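Local coordinates for protein glycerate 2-kinase (PDB 1X3L) that phosphorylates D-glycerate to 2-phosphoglycerate, using ATP and magnesium, and also accepts other nucleotides or pyrophosphate as phosphate donor, at residues I166-K171 / D213-E218; I193-V198 / E203-G208; I229-K232 / V237-H240; I241-G244 / E248-E251. One frame throughout, in Å; residues are numbered along the deposited sequence.

Contact 1. Residues I166-K171 / D213-E218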
# COMPACT_ATOMS: atom_id res chain seq x y z
N ILE A 166 11.27 16.32 -0.92
CA ILE A 166 10.38 16.71 -2.01
C ILE A 166 8.96 16.80 -1.46
O ILE A 166 8.17 17.64 -1.89
CB ILE A 166 10.43 15.69 -3.16
CG1 ILE A 166 11.80 15.77 -3.85
CG2 ILE A 166 9.31 15.95 -4.16
CD1 ILE A 166 11.99 14.77 -4.97
N ASN A 167 8.65 15.91 -0.52
CA ASN A 167 7.34 15.88 0.12
C ASN A 167 7.18 17.12 0.99
O ASN A 167 6.09 17.66 1.12
CB ASN A 167 7.20 14.63 0.99
CG ASN A 167 7.24 13.35 0.20
OD1 ASN A 167 7.37 13.37 -1.03
ND2 ASN A 167 7.13 12.21 0.89
N THR A 168 8.28 17.55 1.59
CA THR A 168 8.27 18.73 2.45
C THR A 168 7.91 19.97 1.63
O THR A 168 7.08 20.78 2.04
CB THR A 168 9.64 18.95 3.10
OG1 THR A 168 9.89 17.90 4.04
CG2 THR A 168 9.69 20.30 3.81
N VAL A 169 8.55 20.10 0.47
CA VAL A 169 8.28 21.24 -0.39
C VAL A 169 6.86 21.15 -0.94
O VAL A 169 6.12 22.12 -0.86
CB VAL A 169 9.28 21.30 -1.57
CG1 VAL A 169 8.92 22.44 -2.50
CG2 VAL A 169 10.70 21.50 -1.04
N ARG A 170 6.47 19.99 -1.46
CA ARG A 170 5.13 19.82 -2.02
C ARG A 170 4.03 20.03 -0.99
O ARG A 170 2.99 20.64 -1.29
CB ARG A 170 4.98 18.43 -2.66
CG ARG A 170 5.85 18.21 -3.91
CD ARG A 170 5.51 16.90 -4.65
NE ARG A 170 5.61 15.72 -3.79
CZ ARG A 170 4.60 15.24 -3.07
NH1 ARG A 170 3.40 15.82 -3.11
NH2 ARG A 170 4.78 14.18 -2.29
N LYS A 171 4.25 19.55 0.23
CA LYS A 171 3.25 19.73 1.29
C LYS A 171 3.04 21.21 1.61
O LYS A 171 1.94 21.61 2.02
CB LYS A 171 3.66 18.98 2.56
CG LYS A 171 3.54 17.46 2.45
CD LYS A 171 3.90 16.76 3.76
CE LYS A 171 3.69 15.26 3.63
NZ LYS A 171 3.80 14.55 4.93
N ASP A 213 2.36 17.04 9.92
CA ASP A 213 3.53 17.27 9.09
C ASP A 213 4.46 18.18 9.89
O ASP A 213 4.23 19.38 10.00
CB ASP A 213 3.17 17.96 7.77
CG ASP A 213 4.39 18.52 7.06
OD1 ASP A 213 5.49 17.94 7.22
OD2 ASP A 213 4.26 19.53 6.33
N PRO A 214 5.52 17.60 10.47
CA PRO A 214 6.49 18.35 11.27
C PRO A 214 7.35 19.34 10.49
O PRO A 214 7.89 20.28 11.07
CB PRO A 214 7.32 17.25 11.93
CG PRO A 214 7.32 16.18 10.89
CD PRO A 214 5.87 16.17 10.44
N THR A 215 7.48 19.16 9.18
CA THR A 215 8.30 20.07 8.38
C THR A 215 7.68 21.47 8.35
O THR A 215 6.48 21.64 8.57
CB THR A 215 8.51 19.56 6.94
OG1 THR A 215 7.26 19.57 6.24
CG2 THR A 215 9.07 18.15 6.96
N THR A 216 8.51 22.47 8.07
CA THR A 216 8.06 23.86 8.05
C THR A 216 8.40 24.57 6.75
O THR A 216 9.05 24.01 5.87
CB THR A 216 8.73 24.64 9.18
OG1 THR A 216 10.15 24.61 8.98
CG2 THR A 216 8.41 24.02 10.53
N PHE A 217 7.94 25.82 6.64
CA PHE A 217 8.22 26.63 5.46
C PHE A 217 9.73 26.85 5.40
O PHE A 217 10.32 26.89 4.33
CB PHE A 217 7.51 27.99 5.57
CG PHE A 217 6.04 27.93 5.25
CD1 PHE A 217 5.60 27.65 3.97
CD2 PHE A 217 5.09 28.15 6.25
CE1 PHE A 217 4.24 27.59 3.67
CE2 PHE A 217 3.73 28.09 5.96
CZ PHE A 217 3.30 27.81 4.67
N GLU A 218 10.34 26.99 6.57
CA GLU A 218 11.78 27.19 6.65
C GLU A 218 12.50 25.96 6.10
O GLU A 218 13.50 26.09 5.39
CB GLU A 218 12.18 27.45 8.10
CG GLU A 218 13.62 27.86 8.30
CD GLU A 218 13.85 28.51 9.65
OE1 GLU A 218 13.21 29.55 9.92
OE2 GLU A 218 14.65 27.97 10.45

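Contact 2. Residues I193-V198 / E203-G208. With SO4 (sulfate ion), chain B.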
# COMPACT_ATOMS: atom_id res chain seq x y z
N ILE A 193 -7.42 4.40 5.67
CA ILE A 193 -6.28 4.36 4.77
C ILE A 193 -5.79 2.96 4.41
O ILE A 193 -5.83 2.04 5.22
CB ILE A 193 -5.09 5.13 5.40
CG1 ILE A 193 -5.56 6.51 5.86
CG2 ILE A 193 -3.95 5.26 4.40
CD1 ILE A 193 -4.56 7.25 6.73
N ILE A 194 -5.36 2.81 3.16
CA ILE A 194 -4.81 1.55 2.67
C ILE A 194 -3.36 1.87 2.35
O ILE A 194 -3.09 2.84 1.65
CB ILE A 194 -5.53 1.06 1.39
CG1 ILE A 194 -6.96 0.64 1.74
CG2 ILE A 194 -4.75 -0.12 0.78
CD1 ILE A 194 -7.77 0.16 0.55
N SER A 195 -2.44 1.07 2.86
CA SER A 195 -1.03 1.33 2.66
C SER A 195 -0.26 0.40 1.74
O SER A 195 -0.24 -0.81 1.95
CB SER A 195 -0.31 1.34 4.01
OG SER A 195 1.08 1.51 3.81
N ASP A 196 0.38 0.98 0.73
CA ASP A 196 1.20 0.21 -0.20
C ASP A 196 2.66 0.60 0.06
O ASP A 196 3.53 0.43 -0.79
CB ASP A 196 0.82 0.52 -1.66
CG ASP A 196 1.02 1.98 -2.03
OD1 ASP A 196 1.35 2.79 -1.14
OD2 ASP A 196 0.83 2.32 -3.22
N VAL A 197 2.90 1.11 1.27
CA VAL A 197 4.24 1.53 1.68
C VAL A 197 4.80 0.60 2.77
O VAL A 197 4.18 0.43 3.82
CB VAL A 197 4.22 2.97 2.25
CG1 VAL A 197 5.62 3.38 2.70
CG2 VAL A 197 3.70 3.94 1.19
N VAL A 198 5.97 0.03 2.52
CA VAL A 198 6.60 -0.85 3.49
C VAL A 198 6.86 -0.04 4.76
O VAL A 198 7.54 0.99 4.72
CB VAL A 198 7.94 -1.42 2.96
CG1 VAL A 198 8.64 -2.22 4.06
CG2 VAL A 198 7.69 -2.31 1.75
N GLU A 203 2.63 9.57 6.68
CA GLU A 203 3.06 10.87 6.17
C GLU A 203 3.29 10.87 4.67
O GLU A 203 3.12 11.89 4.00
CB GLU A 203 4.35 11.33 6.86
CG GLU A 203 4.13 12.00 8.20
CD GLU A 203 5.43 12.44 8.86
OE1 GLU A 203 6.34 12.90 8.14
OE2 GLU A 203 5.54 12.34 10.10
N ALA A 204 3.67 9.71 4.13
CA ALA A 204 3.96 9.57 2.72
C ALA A 204 2.76 9.26 1.84
O ALA A 204 2.68 9.73 0.70
CB ALA A 204 5.03 8.48 2.52
N ILE A 205 1.82 8.47 2.35
CA ILE A 205 0.64 8.09 1.58
C ILE A 205 -0.23 9.29 1.17
O ILE A 205 -0.80 9.98 2.02
CB ILE A 205 -0.23 7.07 2.35
CG1 ILE A 205 0.61 5.82 2.67
CG2 ILE A 205 -1.44 6.69 1.53
CD1 ILE A 205 -0.12 4.77 3.46
N ALA A 206 -0.30 9.53 -0.14
CA ALA A 206 -1.06 10.64 -0.71
C ALA A 206 -0.56 11.98 -0.16
O ALA A 206 -1.23 13.00 -0.27
CB ALA A 206 -2.55 10.48 -0.41
N SER A 207 0.63 11.95 0.43
CA SER A 207 1.25 13.14 1.01
C SER A 207 0.59 13.57 2.32
O SER A 207 0.55 14.75 2.65
CB SER A 207 1.23 14.29 0.00
OG SER A 207 2.09 14.00 -1.09
N GLY A 208 0.08 12.58 3.05
CA GLY A 208 -0.55 12.81 4.35
C GLY A 208 -1.47 14.00 4.50
O GLY A 208 -1.19 14.90 5.29
S SO4 B . 1.02 8.31 -3.50
O1 SO4 B . 1.34 8.85 -2.17
O2 SO4 B . 2.27 8.15 -4.25
O3 SO4 B . 0.11 9.22 -4.22
O4 SO4 B . 0.36 7.00 -3.35

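Contact 3. Residues I229-K232 / V237-H240. With EDO (1,2-ethanediol), chain F.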
# COMPACT_ATOMS: atom_id res chain seq x y z
N ILE A 229 17.84 25.55 -6.49
CA ILE A 229 16.70 25.68 -7.38
C ILE A 229 15.73 26.72 -6.82
O ILE A 229 14.67 26.97 -7.41
CB ILE A 229 15.95 24.34 -7.55
CG1 ILE A 229 15.58 23.76 -6.19
CG2 ILE A 229 16.80 23.37 -8.35
CD1 ILE A 229 14.77 22.49 -6.27
N TRP A 230 16.10 27.32 -5.70
CA TRP A 230 15.28 28.34 -5.05
C TRP A 230 14.97 29.48 -6.02
O TRP A 230 13.85 30.00 -6.04
CB TRP A 230 16.00 28.88 -3.81
CG TRP A 230 15.32 30.07 -3.17
CD1 TRP A 230 15.80 31.35 -3.13
CD2 TRP A 230 14.06 30.08 -2.51
NE1 TRP A 230 14.90 32.16 -2.47
CE2 TRP A 230 13.82 31.41 -2.08
CE3 TRP A 230 13.09 29.10 -2.23
CZ2 TRP A 230 12.67 31.79 -1.39
CZ3 TRP A 230 11.94 29.48 -1.54
CH2 TRP A 230 11.74 30.81 -1.13
N GLU A 231 15.96 29.86 -6.81
CA GLU A 231 15.78 30.94 -7.78
C GLU A 231 15.23 30.40 -9.09
O GLU A 231 14.74 31.16 -9.93
CB GLU A 231 17.12 31.65 -8.04
CG GLU A 231 17.73 32.33 -6.82
CD GLU A 231 16.91 33.51 -6.32
OE1 GLU A 231 17.28 34.10 -5.28
OE2 GLU A 231 15.90 33.86 -6.97
N LYS A 232 15.31 29.09 -9.27
CA LYS A 232 14.83 28.46 -10.50
C LYS A 232 13.33 28.17 -10.49
O LYS A 232 12.70 28.13 -11.54
CB LYS A 232 15.61 27.18 -10.78
CG LYS A 232 17.09 27.39 -11.07
CD LYS A 232 17.77 26.08 -11.44
CE LYS A 232 19.23 26.28 -11.83
NZ LYS A 232 20.07 26.76 -10.70
N VAL A 237 5.99 30.30 -6.29
CA VAL A 237 6.40 29.35 -5.26
C VAL A 237 7.22 30.07 -4.20
O VAL A 237 6.97 29.90 -3.00
CB VAL A 237 7.22 28.18 -5.86
CG1 VAL A 237 7.81 27.33 -4.74
CG2 VAL A 237 6.33 27.32 -6.73
N ARG A 238 8.19 30.88 -4.62
CA ARG A 238 8.99 31.62 -3.65
C ARG A 238 8.09 32.55 -2.85
O ARG A 238 8.24 32.68 -1.63
CB ARG A 238 10.07 32.45 -4.35
CG ARG A 238 11.35 31.70 -4.66
CD ARG A 238 12.47 32.67 -5.03
NE ARG A 238 12.11 33.50 -6.18
CZ ARG A 238 11.98 33.03 -7.42
NH1 ARG A 238 12.19 31.74 -7.67
NH2 ARG A 238 11.64 33.85 -8.40
N LEU A 239 7.15 33.20 -3.53
CA LEU A 239 6.25 34.13 -2.86
C LEU A 239 5.38 33.46 -1.80
O LEU A 239 5.23 33.98 -0.70
CB LEU A 239 5.36 34.86 -3.87
CG LEU A 239 4.40 35.89 -3.27
CD1 LEU A 239 5.19 36.98 -2.56
CD2 LEU A 239 3.53 36.49 -4.37
N HIS A 240 4.80 32.32 -2.13
CA HIS A 240 3.95 31.64 -1.16
C HIS A 240 4.75 31.21 0.05
O HIS A 240 4.28 31.29 1.18
CB HIS A 240 3.28 30.41 -1.76
CG HIS A 240 2.49 29.63 -0.76
ND1 HIS A 240 1.34 30.13 -0.18
CD2 HIS A 240 2.71 28.44 -0.17
CE1 HIS A 240 0.90 29.27 0.72
NE2 HIS A 240 1.71 28.23 0.75
C1 EDO F . 16.83 34.54 -0.52
O1 EDO F . 16.60 34.31 0.87
C2 EDO F . 15.64 35.27 -1.13
O2 EDO F . 15.88 35.52 -2.52

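Contact 4. Residues I241-G244 / E248-E251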
# COMPACT_ATOMS: atom_id res chain seq x y z
N ILE A 241 5.97 30.74 -0.19
CA ILE A 241 6.83 30.29 0.90
C ILE A 241 7.30 31.46 1.76
O ILE A 241 7.37 31.34 2.98
CB ILE A 241 8.04 29.48 0.35
CG1 ILE A 241 7.53 28.13 -0.16
CG2 ILE A 241 9.09 29.30 1.44
CD1 ILE A 241 8.58 27.28 -0.86
N GLU A 242 7.63 32.59 1.12
CA GLU A 242 8.05 33.77 1.87
C GLU A 242 6.88 34.24 2.74
O GLU A 242 7.07 34.66 3.89
CB GLU A 242 8.46 34.90 0.92
CG GLU A 242 9.82 34.70 0.26
CD GLU A 242 10.95 34.63 1.27
OE1 GLU A 242 10.97 35.47 2.20
OE2 GLU A 242 11.82 33.74 1.15
N ARG A 243 5.67 34.15 2.20
CA ARG A 243 4.48 34.55 2.95
C ARG A 243 4.35 33.62 4.16
O ARG A 243 3.98 34.06 5.25
CB ARG A 243 3.23 34.44 2.09
CG ARG A 243 3.15 35.44 0.94
CD ARG A 243 1.74 35.50 0.39
NE ARG A 243 0.81 36.01 1.40
CZ ARG A 243 -0.51 35.82 1.38
NH1 ARG A 243 -1.07 35.13 0.40
NH2 ARG A 243 -1.26 36.32 2.35
N GLY A 244 4.65 32.34 3.96
CA GLY A 244 4.57 31.38 5.05
C GLY A 244 5.60 31.72 6.12
O GLY A 244 5.34 31.59 7.32
N GLU A 248 1.97 34.79 7.18
CA GLU A 248 0.76 35.27 6.50
C GLU A 248 -0.16 34.13 6.06
O GLU A 248 -1.35 34.33 5.84
CB GLU A 248 1.16 36.12 5.29
CG GLU A 248 1.81 37.44 5.66
CD GLU A 248 2.43 38.14 4.46
OE1 GLU A 248 1.90 37.97 3.34
OE2 GLU A 248 3.43 38.86 4.65
N VAL A 249 0.40 32.94 5.93
CA VAL A 249 -0.39 31.77 5.54
C VAL A 249 -0.16 30.67 6.57
O VAL A 249 0.92 30.57 7.15
CB VAL A 249 -0.02 31.27 4.13
CG1 VAL A 249 -0.37 32.34 3.10
CG2 VAL A 249 1.45 30.93 4.05
N GLU A 250 -1.17 29.84 6.79
CA GLU A 250 -1.07 28.78 7.78
C GLU A 250 -0.05 27.71 7.43
O GLU A 250 0.19 27.39 6.27
CB GLU A 250 -2.44 28.16 8.03
CG GLU A 250 -3.48 29.16 8.53
CD GLU A 250 -4.83 28.53 8.84
OE1 GLU A 250 -5.08 27.40 8.36
OE2 GLU A 250 -5.63 29.17 9.55
N GLU A 251 0.55 27.16 8.48
CA GLU A 251 1.55 26.11 8.36
C GLU A 251 0.80 24.79 8.14
O GLU A 251 -0.43 24.74 8.26
CB GLU A 251 2.37 26.08 9.66
CG GLU A 251 3.43 25.02 9.73
CD GLU A 251 4.50 25.17 8.67
OE1 GLU A 251 5.37 26.06 8.80
OE2 GLU A 251 4.46 24.38 7.71
O HOH W 1 3.51 30.40 8.94

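Contact 1. Residues I166-K171 / D213-E218
T168 and T215 meet in close packing between helix 163-171 and the loop of D213-T216. Their side chains lie obliquely across one another. T215 CG2 rests 3.0 Å from T168 OG1, and T168 CG2 presses to 3.4 Å from T215 CB. With chi1 -68°, T168 OG1 sits beside the backbone N and CG2 points anti to it. The hydroxyl is bonded to H164 O one turn earlier, and it meets T215 CG2 by van der Waals contact. T168 CG2 also approaches T216 O.

The second patch of packing pairs K171 with D213. K171 runs out extended, and its CD lies 3.8 Å from D213 CG. The charges stay apart, with K171 NZ 4.4 Å from D213 OD1, an attraction at a distance. The ammonium is hydrogen-bonded to E203 O instead.

Polar bonds within the loop fix its shape. D213 OD1 takes the T215 hydroxyl on its syn lone pair, with OG1 at 2.6 Å. From above the carboxylate plane it also takes T215 N, at 3.0 Å. D213 OD2 bonds to T252 OG1. Two bonds on OD1 fix T215 relative to D213.

The bond from T215 N makes an Asx turn. It leads directly into T216, the N-cap of helix 217-226. The T216 side chain caps a backbone N just past E218, while T216 N bonds to D219 OD2, consistent with a capping box.

Contact 2. Residues I193-V198 / E203-G208
The chi1 of I205, -59°, sets CG1 beside its backbone N, and an extended chi2 of 178° carries CD1 to S195. S195 in turn holds OG anti to its own N, with chi1 176°. I205 CD1 thus lands 3.5 Å from S195 CB, a tight pair, and equally near S195 OG. The same methyl lies 4.0 Å from I193 CG2. V197 comes from the other end of the segment. Its CG2 sits 3.9 Å from I205 CG1, the two side chains sliding past each other in opposite directions. I205 is touched by I193 and I194 at the end of strand 188-194 and by S195 and V197 just beyond it. I129 of the neighbouring strand 124-129 adds to the same apolar cluster.

S195 OG is not left to the hydrocarbon. It accepts V197 N at 3.2 Å, which makes an ST turn where the strand ends. It is also hydrogen-bonded to D200.

Just beyond I205 the backbone of A206 faces a sulfate, probably from the crystallisation liquor. A206 N donates to sulfate O1 at 2.7 Å. G132 N and S134 N, at the start of helix 133-136, grip the same ion.

The two segments meet mainly through the I205 side chain, by van der Waals contact. The A206 N-H beside it is turned to the anion. Such a cluster of amides could suit a phosphate, and I194 lies about 9 Å, side chain to side chain, from K58, which by similarity binds substrate.

Contact 3. Residues I229-K232 / V237-H240
R238 NH1 donates to W230 O at 2.9 Å, with an N-H...O angle of 148°. The donor lies in the carbonyl plane, on a lone pair. NH1 also bonds to V233 O, so one nitrogen ties down two carbonyls of the turn between helices 217-226 and 235-246.

E231 adds charge without a directed bond. Its OE2 stands over a face of the guanidinium, 3.9 Å from R238 NE, a long salt bridge. No N-H points at it.

Further out, the aliphatic part of R238 lies on the indole. R238 CG sits 3.5 Å from the centroid of the W230 six-membered ring, a CH-pi contact over the face. R238 CD touches W230 CE2 at 3.5 Å. The guanidinium itself is turned 76° from the ring, and its cation-pi attraction is weak at most. A bend at chi3, -59°, turns it back to the carbonyl.

An alanine in place of W230 would remove the indole and is likely to leave the R238 methylenes without their platform.

The chemistry is divided along one side chain: R238 gives its methylenes to the ring and NH1 to two carbonyls, at the protein surface.

Contact 4. Residues I241-G244 / E248-E251
R243 and E248 are joined twice, once through backbone and once through side chains. E248 N donates to R243 O at 2.9 Å. R243 NE donates to E248 OE1 at 3.0 Å and a nearly straight 166°, as part of a salt bridge. OE1 lies in the guanidinium plane, at its edge. The nitrogen meets it on the anti side, somewhat out of the carboxylate plane. The bend of R243 at chi3, 65°, turns NE to this oxygen. The other carboxylate oxygen, E248 OE2, is paired with R246 NE, so E248 bridges two arginines.

The backbone bond reaches from E248 N back five residues to R243 O. This 6→1 bond at the end of helix 235-246 is consistent with a Schellman motif. It gives R243 O, in the last turn, a donor from the chain that leaves the helix.

G244 O is satisfied by a water at 2.7 Å. That water donates also to V249 O, at 3.2 Å, and so links the two segments.

V249 fills in beside these bonds. Its CG1 lies over the centre of one guanidinium face, 3.9 Å from R243 CZ. CG2 comes to 3.3 Å from G244 CA, an approach made possible by a residue with no side chain. A leucine in place of R243 would probably leave E248 OE1 without its charged mate and V249 CG1 without the flat group beneath it. R243 NH1 has a long, weak ion pair with E142.

In the fold
All four contacts belong to the part of the chain built on the six-stranded parallel sheet. Contact 2 lies at the end of strand 188-194, between the two segments of contact 1 in sequence. Contacts 3 and 4 come after contact 1, end to end on helix 235-246. Contacts 1, 3 and 4 form an outer cluster with centres 12 to 14 Å apart. Helices 217-226 and 235-246 connect them: F217 touches H240 of contact 3 and G244 of contact 4. Contact 1 reaches inward through K171 and R170 to contact 2, 16 Å away between centres, and so joins it to the outer helices. The centres of contacts 2 and 4 are about 26 Å apart.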